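Local coordinates for fosfomycin resistance protein FosX (Mesorhizobium loti, PDB 1R9C) that catalyses the hydration of the antibiotic fosfomycin, using manganese(II) as its cofactor, and thereby confers resistance to it, at residues A[15-20]-A[87-92]. Numbering follows the deposited sequence.
Sequences LERMTR and GKLGLD
Arg17 passes the end of its guanidinium slantwise over the side chain of Leu89, NH2 lying 3.7 Å from Leu89 CB and 3.8 Å from Leu89 CD2. Its CG is anti to the backbone N (chi1 -172°) and the chain then bends at chi2 (57°), a course that carries the charged group from helix 15-26 across to the last turn of helix 79-89. There the edge of the guanidinium faces the backbone of Leu89, whose carbonyl carbon lies in its plane. Arg17 NH2 is modelled only 2.4 Å from Leu89 O, a doubtful closeness, and the angle is too poor for a hydrogen bond. A water bridges the two segments, accepting from Arg17 NH1 at 3.1 Å and donating weakly to Lys88 O. In this protein of the vicinal oxygen chelate (glyoxalase) superfamily, the contact joins helices 15-26 and 79-89 at the surface, away from the manganese-binding residues and the probable proton acceptor Glu44. Gly90, with positive phi (77°), ends helix 79-89 in a Schellman motif, and the chain turns there toward Leu91, which packs on Ile21 and Phe109. The same CD2 methyl of Leu89 also rests 3.9 Å from Arg20 O, and the Leu89 side chain touches Val25, further along helix 15-26. The guanidinium of Arg20 is engaged instead by Glu23, in a salt bridge through Arg20 NH1.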
ATOM      1  N   LEU A  15      -3.364  18.008  -0.166  1.00 20.73           N
ATOM      2  CA  LEU A  15      -3.985  17.236  -1.238  1.00 21.35           C
ATOM      3  C   LEU A  15      -3.617  17.669  -2.655  1.00 20.97           C
ATOM      4  O   LEU A  15      -3.600  16.845  -3.603  1.00 21.78           O
ATOM      5  CB  LEU A  15      -5.508  17.352  -1.131  1.00 21.66           C
ATOM      6  CG  LEU A  15      -6.390  16.397  -0.341  1.00 25.15           C
ATOM      7  CD1 LEU A  15      -7.854  16.542  -0.786  1.00 25.40           C
ATOM      8  CD2 LEU A  15      -5.947  14.971  -0.496  1.00 25.77           C
ATOM      9  N   GLU A  16      -3.429  18.978  -2.830  1.00 20.24           N
ATOM     10  CA  GLU A  16      -3.117  19.524  -4.142  1.00 20.46           C
ATOM     11  C   GLU A  16      -1.744  19.062  -4.574  1.00 20.39           C
ATOM     12  O   GLU A  16      -1.584  18.523  -5.665  1.00 20.27           O
ATOM     13  CB  GLU A  16      -3.241  21.055  -4.131  1.00 20.63           C
ATOM     14  CG  GLU A  16      -4.691  21.497  -4.009  1.00 21.10           C
ATOM     15  CD  GLU A  16      -5.301  21.241  -2.637  1.00 21.40           C
ATOM     16  OE1 GLU A  16      -4.675  21.554  -1.593  1.00 22.84           O
ATOM     17  OE2 GLU A  16      -6.431  20.726  -2.599  1.00 22.83           O
ATOM     18  N   ARG A  17      -0.768  19.204  -3.685  1.00 20.89           N
ATOM     19  CA  ARG A  17       0.603  18.791  -3.999  1.00 22.32           C
ATOM     20  C   ARG A  17       0.671  17.284  -4.209  1.00 22.19           C
ATOM     21  O   ARG A  17       1.348  16.823  -5.124  1.00 21.36           O
ATOM     22  CB  ARG A  17       1.548  19.209  -2.880  1.00 23.29           C
ATOM     23  CG  ARG A  17       3.018  19.010  -3.170  1.00 28.43           C
ATOM     24  CD  ARG A  17       3.538  19.709  -4.409  1.00 29.46           C
ATOM     25  NE  ARG A  17       4.829  19.170  -4.821  1.00 33.17           N
ATOM     26  CZ  ARG A  17       5.338  19.305  -6.050  1.00 32.30           C
ATOM     27  NH1 ARG A  17       4.671  19.956  -7.011  1.00 34.78           N
ATOM     28  NH2 ARG A  17       6.519  18.796  -6.318  1.00 32.08           N
ATOM     29  N   MET A  18      -0.019  16.514  -3.361  1.00 21.78           N
ATOM     30  CA  MET A  18      -0.014  15.054  -3.523  1.00 21.57           C
ATOM     31  C   MET A  18      -0.610  14.671  -4.891  1.00 21.01           C
ATOM     32  O   MET A  18      -0.115  13.753  -5.528  1.00 21.54           O
ATOM     33  CB  MET A  18      -0.763  14.364  -2.381  1.00 21.81           C
ATOM     34  CG  MET A  18      -0.738  12.829  -2.470  1.00 21.81           C
ATOM     35  SD  MET A  18       0.950  12.154  -2.403  1.00 23.55           S
ATOM     36  CE  MET A  18       0.541  10.458  -1.927  1.00 21.83           C
ATOM     37  N   THR A  19      -1.664  15.369  -5.321  1.00 20.66           N
ATOM     38  CA  THR A  19      -2.265  15.178  -6.637  1.00 19.58           C
ATOM     39  C   THR A  19      -1.166  15.323  -7.712  1.00 20.97           C
ATOM     40  O   THR A  19      -1.044  14.484  -8.624  1.00 19.63           O
ATOM     41  CB  THR A  19      -3.403  16.220  -6.855  1.00 20.31           C
ATOM     42  OG1 THR A  19      -4.501  15.932  -5.971  1.00 20.12           O
ATOM     43  CG2 THR A  19      -3.994  16.120  -8.255  1.00 19.48           C
ATOM     44  N   ARG A  20      -0.361  16.392  -7.589  1.00 21.07           N
ATOM     45  CA  ARG A  20       0.664  16.684  -8.589  1.00 22.00           C
ATOM     46  C   ARG A  20       1.745  15.597  -8.593  1.00 22.04           C
ATOM     47  O   ARG A  20       2.198  15.173  -9.654  1.00 22.57           O
ATOM     48  CB  ARG A  20       1.221  18.103  -8.425  1.00 22.12           C
ATOM     49  CG  ARG A  20       0.123  19.205  -8.513  1.00 24.38           C
ATOM     50  CD  ARG A  20      -0.900  19.074  -9.711  1.00 28.25           C
ATOM     51  NE  ARG A  20      -1.951  20.109  -9.700  1.00 35.18           N
ATOM     52  CZ  ARG A  20      -3.120  20.034 -10.366  1.00 37.68           C
ATOM     53  NH1 ARG A  20      -3.399  18.947 -11.097  1.00 37.58           N
ATOM     54  NH2 ARG A  20      -4.015  21.049 -10.307  1.00 35.15           N
ATOM     55  N   GLY A  87      12.866  14.010 -10.245  1.00 25.02           N
ATOM     56  CA  GLY A  87      13.617  15.253 -10.264  1.00 26.01           C
ATOM     57  C   GLY A  87      12.785  16.510 -10.471  1.00 26.69           C
ATOM     58  O   GLY A  87      12.874  17.437  -9.677  1.00 26.12           O
ATOM     59  N   LYS A  88      11.941  16.531 -11.503  1.00 27.22           N
ATOM     60  CA  LYS A  88      11.184  17.751 -11.813  1.00 27.77           C
ATOM     61  C   LYS A  88      10.161  18.120 -10.708  1.00 27.75           C
ATOM     62  O   LYS A  88       9.809  19.297 -10.539  1.00 27.31           O
ATOM     63  CB  LYS A  88      10.518  17.649 -13.192  1.00 28.53           C
ATOM     64  N   LEU A  89       9.734  17.123  -9.936  1.00 27.04           N
ATOM     65  CA  LEU A  89       8.838  17.364  -8.809  1.00 27.75           C
ATOM     66  C   LEU A  89       9.539  17.820  -7.530  1.00 27.48           C
ATOM     67  O   LEU A  89       8.880  18.258  -6.588  1.00 28.26           O
ATOM     68  CB  LEU A  89       7.967  16.157  -8.524  1.00 27.17           C
ATOM     69  CG  LEU A  89       6.881  15.871  -9.566  1.00 29.92           C
ATOM     70  CD1 LEU A  89       6.457  14.434  -9.389  1.00 28.53           C
ATOM     71  CD2 LEU A  89       5.677  16.816  -9.412  1.00 28.26           C
ATOM     72  N   GLY A  90      10.863  17.719  -7.498  1.00 26.85           N
ATOM     73  CA  GLY A  90      11.638  18.182  -6.354  1.00 26.30           C
ATOM     74  C   GLY A  90      11.591  17.238  -5.154  1.00 25.83           C
ATOM     75  O   GLY A  90      11.780  17.673  -4.029  1.00 26.62           O
ATOM     76  N   LEU A  91      11.377  15.951  -5.405  1.00 24.93           N
ATOM     77  CA  LEU A  91      11.203  14.953  -4.339  1.00 23.80           C
ATOM     78  C   LEU A  91      12.534  14.408  -3.819  1.00 23.64           C
ATOM     79  O   LEU A  91      13.490  14.256  -4.599  1.00 23.18           O
ATOM     80  CB  LEU A  91      10.315  13.828  -4.834  1.00 23.67           C
ATOM     81  CG  LEU A  91       8.885  14.237  -5.243  1.00 23.39           C
ATOM     82  CD1 LEU A  91       8.170  13.025  -5.815  1.00 22.25           C
ATOM     83  CD2 LEU A  91       8.125  14.846  -4.049  1.00 25.38           C
ATOM     84  N   ASP A  92      12.633  14.183  -2.508  1.00 22.81           N
ATOM     85  CA  ASP A  92      13.845  13.554  -1.954  1.00 22.70           C
ATOM     86  C   ASP A  92      13.946  12.127  -2.492  1.00 22.93           C
ATOM     87  O   ASP A  92      12.934  11.474  -2.698  1.00 21.31           O
ATOM     88  CB  ASP A  92      13.817  13.502  -0.417  1.00 22.04           C
ATOM     89  CG  ASP A  92      13.994  14.876   0.248  1.00 21.92           C
ATOM     90  OD1 ASP A  92      14.550  15.825  -0.369  1.00 20.38           O
ATOM     91  OD2 ASP A  92      13.643  15.079   1.427  1.00 20.47           O
TER
HETATM   92  O   HOH W   1       7.057  20.412  -8.909  1.00 43.59           O